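Local structure of ferrous iron transport protein B (Legionella pneumophila, 3IBY) at residues H3-G8 / L82-I87; Q105-G110 / K169-S174. The protein is the cytosolic, probably GTP-binding part of a membrane protein thought to transport ferrous iron in a GTP-driven uptake system. One frame throughout, in Å; residues are numbered along the deposited sequence.

Contact 1 (H3-G8 / L82-I87)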
loop_
_atom_site.group_PDB
_atom_site.type_symbol
_atom_site.label_atom_id
_atom_site.label_comp_id
_atom_site.label_asym_id
_atom_site.label_seq_id
_atom_site.Cartn_x
_atom_site.Cartn_y
_atom_site.Cartn_z
ATOM N N HIS A 3 13.043 1.042 9.757
ATOM C CA HIS A 3 11.930 0.116 9.973
ATOM C C HIS A 3 10.975 0.107 8.799
ATOM O O HIS A 3 10.418 1.145 8.404
ATOM C CB HIS A 3 11.183 0.498 11.261
ATOM C CG HIS A 3 9.980 -0.343 11.539
ATOM N ND1 HIS A 3 9.892 -1.670 11.169
ATOM C CD2 HIS A 3 8.829 -0.058 12.171
ATOM C CE1 HIS A 3 8.727 -2.161 11.552
ATOM N NE2 HIS A 3 8.060 -1.196 12.151
ATOM N N ALA A 4 10.777 -1.084 8.257
ATOM C CA ALA A 4 10.024 -1.250 7.006
ATOM C C ALA A 4 8.817 -2.136 7.231
ATOM O O ALA A 4 8.954 -3.243 7.712
ATOM C CB ALA A 4 10.916 -1.846 5.942
ATOM N N LEU A 5 7.631 -1.629 6.927
ATOM C CA LEU A 5 6.433 -2.475 6.893
ATOM C C LEU A 5 6.390 -3.204 5.540
ATOM O O LEU A 5 6.700 -2.601 4.512
ATOM C CB LEU A 5 5.156 -1.654 7.012
ATOM C CG LEU A 5 4.998 -0.734 8.192
ATOM C CD1 LEU A 5 3.622 0.008 8.113
ATOM C CD2 LEU A 5 5.171 -1.524 9.485
ATOM N N LEU A 6 5.992 -4.481 5.560
ATOM C CA LEU A 6 5.787 -5.262 4.321
ATOM C C LEU A 6 4.277 -5.517 4.084
ATOM O O LEU A 6 3.577 -6.109 4.917
ATOM C CB LEU A 6 6.585 -6.570 4.408
ATOM C CG LEU A 6 6.698 -7.541 3.236
ATOM C CD1 LEU A 6 7.473 -6.946 2.021
ATOM C CD2 LEU A 6 7.343 -8.874 3.790
ATOM N N ILE A 7 3.783 -5.030 2.949
ATOM C CA ILE A 7 2.346 -4.969 2.671
ATOM C C ILE A 7 2.004 -5.458 1.278
ATOM O O ILE A 7 2.710 -5.146 0.307
ATOM C CB ILE A 7 1.818 -3.504 2.721
ATOM C CG1 ILE A 7 2.513 -2.728 3.838
ATOM C CG2 ILE A 7 0.315 -3.486 2.878
ATOM C CD1 ILE A 7 1.779 -1.482 4.297
ATOM N N GLY A 8 0.887 -6.168 1.168
ATOM C CA GLY A 8 0.316 -6.500 -0.147
ATOM C C GLY A 8 -1.068 -7.128 -0.067
ATOM O O GLY A 8 -1.725 -7.122 0.964
ATOM N N LEU A 82 1.792 2.296 13.784
ATOM C CA LEU A 82 3.181 1.945 13.971
ATOM C C LEU A 82 4.109 3.073 13.528
ATOM O O LEU A 82 3.782 3.952 12.738
ATOM C CB LEU A 82 3.546 0.641 13.230
ATOM C CG LEU A 82 2.944 -0.721 13.684
ATOM C CD1 LEU A 82 3.294 -1.785 12.655
ATOM C CD2 LEU A 82 3.302 -1.227 15.164
ATOM N N GLU A 83 5.295 2.995 14.083
ATOM C CA GLU A 83 6.362 3.857 13.740
ATOM C C GLU A 83 7.183 3.149 12.727
ATOM O O GLU A 83 7.913 2.264 13.083
ATOM C CB GLU A 83 7.192 4.035 14.976
ATOM C CG GLU A 83 6.535 4.878 15.977
ATOM C CD GLU A 83 6.638 6.336 15.614
ATOM O OE1 GLU A 83 7.772 6.746 15.259
ATOM O OE2 GLU A 83 5.601 7.066 15.681
ATOM N N TYR A 84 7.112 3.565 11.483
ATOM C CA TYR A 84 7.873 2.967 10.413
ATOM C C TYR A 84 8.426 4.027 9.457
ATOM O O TYR A 84 7.846 5.104 9.297
ATOM C CB TYR A 84 6.961 1.992 9.669
ATOM C CG TYR A 84 5.696 2.577 9.055
ATOM C CD1 TYR A 84 4.502 2.683 9.794
ATOM C CD2 TYR A 84 5.675 2.995 7.733
ATOM C CE1 TYR A 84 3.342 3.208 9.223
ATOM C CE2 TYR A 84 4.519 3.510 7.163
ATOM C CZ TYR A 84 3.367 3.625 7.914
ATOM O OH TYR A 84 2.242 4.145 7.320
ATOM N N ASP A 85 9.546 3.712 8.813
ATOM C CA ASP A 85 10.255 4.653 7.976
ATOM C C ASP A 85 9.872 4.468 6.532
ATOM O O ASP A 85 9.886 5.428 5.772
ATOM C CB ASP A 85 11.778 4.498 8.136
ATOM C CG ASP A 85 12.231 4.729 9.556
ATOM O OD1 ASP A 85 11.949 5.840 10.067
ATOM O OD2 ASP A 85 12.828 3.793 10.156
ATOM N N CYS A 86 9.560 3.246 6.128
ATOM C CA CYS A 86 9.105 3.051 4.737
ATOM C C CYS A 86 8.257 1.799 4.547
ATOM O O CYS A 86 8.181 0.962 5.462
ATOM C CB CYS A 86 10.319 2.973 3.824
ATOM S SG CYS A 86 11.334 1.656 4.385
ATOM N N ILE A 87 7.629 1.678 3.372
ATOM C CA ILE A 87 6.831 0.477 3.020
ATOM C C ILE A 87 7.394 -0.232 1.814
ATOM O O ILE A 87 7.790 0.396 0.826
ATOM C CB ILE A 87 5.370 0.818 2.698
ATOM C CG1 ILE A 87 4.669 1.391 3.930
ATOM C CG2 ILE A 87 4.604 -0.395 2.212
ATOM C CD1 ILE A 87 3.631 2.503 3.557
#
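A parallel strand pair at the centre of the G-domain sheet begins where H3-G8 meets L82-I87, A4 standing beside C86 and L5 beside I87. The entry into the pair is gripped twice by the carbonyl of H3: its O accepts D85 N at 2.7 Å, in the carbonyl plane, and C86 N at 3.2 Å. The D85 carboxylate, a short side-chain acceptor that can reach back to the H3 amide, returns a bond, OD2 taking H3 N at 2.8 Å with the lone pair turned away from OD1. L5 N then donates to C86 O at 3.0 Å.

On one face L5 crosses the Y84 side chain at about a right angle, its CD1 methyl lying over one face of the ring, while L5 CD2 meets L82 CD1 at 3.7 Å. Chi1 of Y84 (59°) sets CG between its backbone N and carbonyl carbon. Further along, I7 CG1 packs on I87 CG2 at 3.5 Å. The small A4 and C86 share the other face, A4 CB to C86 SG 3.9 Å.

Strand 48-54 flanks 3-8 across from 86-92, helix 14-22 covers L6, and G8 leads into the predicted GTP-binding P-loop.

Contact 2 (Q105-G110 / K169-S174)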
loop_
_atom_site.group_PDB
_atom_site.type_symbol
_atom_site.label_atom_id
_atom_site.label_comp_id
_atom_site.label_asym_id
_atom_site.label_seq_id
_atom_site.Cartn_x
_atom_site.Cartn_y
_atom_site.Cartn_z
ATOM N N GLN A 105 -3.713 3.440 -2.563
ATOM C CA GLN A 105 -4.119 3.808 -1.198
ATOM C C GLN A 105 -2.896 4.095 -0.296
ATOM O O GLN A 105 -2.889 5.094 0.414
ATOM C CB GLN A 105 -5.032 2.744 -0.552
ATOM C CG GLN A 105 -6.390 2.556 -1.213
ATOM C CD GLN A 105 -7.242 1.463 -0.534
ATOM O OE1 GLN A 105 -6.696 0.573 0.090
ATOM N NE2 GLN A 105 -8.584 1.524 -0.687
ATOM N N LEU A 106 -1.878 3.233 -0.355
ATOM C CA LEU A 106 -0.608 3.398 0.396
ATOM C C LEU A 106 0.145 4.684 0.091
ATOM O O LEU A 106 0.642 5.328 0.985
ATOM C CB LEU A 106 0.318 2.246 0.062
ATOM C CG LEU A 106 -0.091 0.821 0.424
ATOM C CD1 LEU A 106 1.044 -0.156 -0.023
ATOM C CD2 LEU A 106 -0.385 0.636 1.914
ATOM N N PHE A 107 0.256 5.031 -1.188
ATOM C CA PHE A 107 0.805 6.325 -1.644
ATOM C C PHE A 107 0.132 7.532 -1.033
ATOM O O PHE A 107 0.675 8.611 -1.104
ATOM C CB PHE A 107 0.588 6.514 -3.151
ATOM C CG PHE A 107 1.473 5.684 -4.020
ATOM C CD1 PHE A 107 2.311 4.694 -3.493
ATOM C CD2 PHE A 107 1.450 5.870 -5.396
ATOM C CE1 PHE A 107 3.114 3.974 -4.298
ATOM C CE2 PHE A 107 2.249 5.092 -6.215
ATOM C CZ PHE A 107 3.073 4.152 -5.649
ATOM N N GLU A 108 -1.079 7.376 -0.513
ATOM C CA GLU A 108 -1.788 8.478 0.134
ATOM C C GLU A 108 -1.367 8.632 1.602
ATOM O O GLU A 108 -1.873 9.505 2.272
ATOM C CB GLU A 108 -3.316 8.261 0.033
ATOM C CG GLU A 108 -3.835 7.818 -1.361
ATOM C CD GLU A 108 -5.360 7.792 -1.497
ATOM O OE1 GLU A 108 -6.076 7.575 -0.508
ATOM O OE2 GLU A 108 -5.880 7.989 -2.623
ATOM N N LEU A 109 -0.486 7.773 2.116
ATOM C CA LEU A 109 0.078 7.971 3.474
ATOM C C LEU A 109 1.190 9.052 3.535
ATOM O O LEU A 109 1.486 9.611 4.573
ATOM C CB LEU A 109 0.648 6.656 4.024
ATOM C CG LEU A 109 -0.376 5.566 4.315
ATOM C CD1 LEU A 109 0.265 4.172 4.271
ATOM C CD2 LEU A 109 -1.085 5.801 5.646
ATOM N N GLY A 110 1.843 9.323 2.428
ATOM C CA GLY A 110 2.973 10.232 2.461
ATOM C C GLY A 110 4.196 9.643 3.130
ATOM O O GLY A 110 5.085 10.360 3.552
ATOM N N LYS A 169 3.750 10.888 -4.235
ATOM C CA LYS A 169 2.560 11.678 -4.534
ATOM C C LYS A 169 1.421 10.726 -4.660
ATOM O O LYS A 169 1.591 9.650 -5.261
ATOM C CB LYS A 169 2.694 12.415 -5.872
ATOM C CG LYS A 169 2.975 13.911 -5.761
ATOM C CD LYS A 169 2.261 14.768 -6.871
ATOM C CE LYS A 169 0.712 14.760 -6.744
ATOM N NZ LYS A 169 0.168 15.025 -5.361
ATOM N N PRO A 170 0.254 11.099 -4.125
ATOM C CA PRO A 170 -0.925 10.324 -4.504
ATOM C C PRO A 170 -1.064 10.331 -6.020
ATOM O O PRO A 170 -0.626 11.296 -6.686
ATOM C CB PRO A 170 -2.095 11.070 -3.857
ATOM C CG PRO A 170 -1.507 11.886 -2.773
ATOM C CD PRO A 170 -0.037 12.115 -3.108
ATOM N N LEU A 171 -1.630 9.260 -6.557
ATOM C CA LEU A 171 -1.941 9.219 -7.965
ATOM C C LEU A 171 -2.992 10.277 -8.251
ATOM O O LEU A 171 -3.813 10.563 -7.397
ATOM C CB LEU A 171 -2.462 7.847 -8.359
ATOM C CG LEU A 171 -1.538 6.651 -8.139
ATOM C CD1 LEU A 171 -2.321 5.360 -8.284
ATOM C CD2 LEU A 171 -0.370 6.721 -9.118
ATOM N N LYS A 172 -2.944 10.873 -9.442
ATOM C CA LYS A 172 -3.886 11.935 -9.807
ATOM C C LYS A 172 -5.156 11.294 -10.314
ATOM O O LYS A 172 -5.174 10.749 -11.398
ATOM C CB LYS A 172 -3.307 12.882 -10.866
ATOM C CG LYS A 172 -4.090 14.209 -10.986
ATOM C CD LYS A 172 -3.558 15.165 -12.115
ATOM C CE LYS A 172 -2.601 16.275 -11.597
ATOM N NZ LYS A 172 -1.595 15.740 -10.614
ATOM N N LEU A 173 -6.207 11.370 -9.503
ATOM C CA LEU A 173 -7.491 10.710 -9.759
ATOM C C LEU A 173 -8.534 11.719 -10.247
ATOM O O LEU A 173 -8.589 12.867 -9.786
ATOM C CB LEU A 173 -8.019 10.023 -8.479
ATOM C CG LEU A 173 -7.171 8.904 -7.862
ATOM C CD1 LEU A 173 -7.744 8.462 -6.441
ATOM C CD2 LEU A 173 -7.062 7.758 -8.835
ATOM N N SER A 174 -9.384 11.291 -11.171
ATOM C CA SER A 174 -10.373 12.199 -11.700
ATOM C C SER A 174 -11.707 11.931 -11.028
ATOM O O SER A 174 -12.273 10.862 -11.165
ATOM C CB SER A 174 -10.470 12.058 -13.204
ATOM O OG SER A 174 -11.321 13.064 -13.701
#
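The turn that ends helix 96-106 rests against the extended linker between helices 154-162 and 177-193, with F107 and E108 facing K169, P170, L171 and L173. It is a type I beta turn from L106 to L109, in which L109 N bonds to L106 O at 2.9 Å. No hydrogen bond joins the two segments, and contact is by van der Waals packing.

F107 has the largest share of it. Its ring atom CD2 comes 3.8 Å from K169 O and 4.1 Å from L171 CG, both oblique to the ring. An apolar ring suits this place, since its CD2 atom sits near both the linker backbone and the leucine branch; L171 crosses it obliquely. P170, whose ring restrains phi and leaves it without an amide hydrogen, brings CD within 4.1 Å of F107 O, and P170 CB is 4.5 Å from E108 CG.

L173 CD1 lies 4.3 Å from E108 OE2. That buried carboxylate is paired through salt bridges, OE1 with R206 and OE2 with R242, charges that would be expected to stabilise its ionised form. The arrangement is consistent with the junction between the GTPase domain and the helical GDI domain of FeoB.

The centres of contacts 1 and 2 lie about 17 Å apart, yet their side chains meet directly. Along the chain they come in series: 3-8 and 82-87 close the first before 105-110 opens the second. Strand 86-92 and helix 96-106 follow one another, so that the helix folds back over the sheet and its end packs on the strands. L109 CD1 lies 3.6 Å from Y84 OH, which is hydrogen-bonded to V79 O, and 3.8 Å from I87 CD1, while L106 CD2 comes 3.9 Å from I7 CD1. L106 and L109, at the ends of the turn, thus pack beside the central strands, one of which leads to the predicted GTP site, while F107 and E108 between them meet the linker.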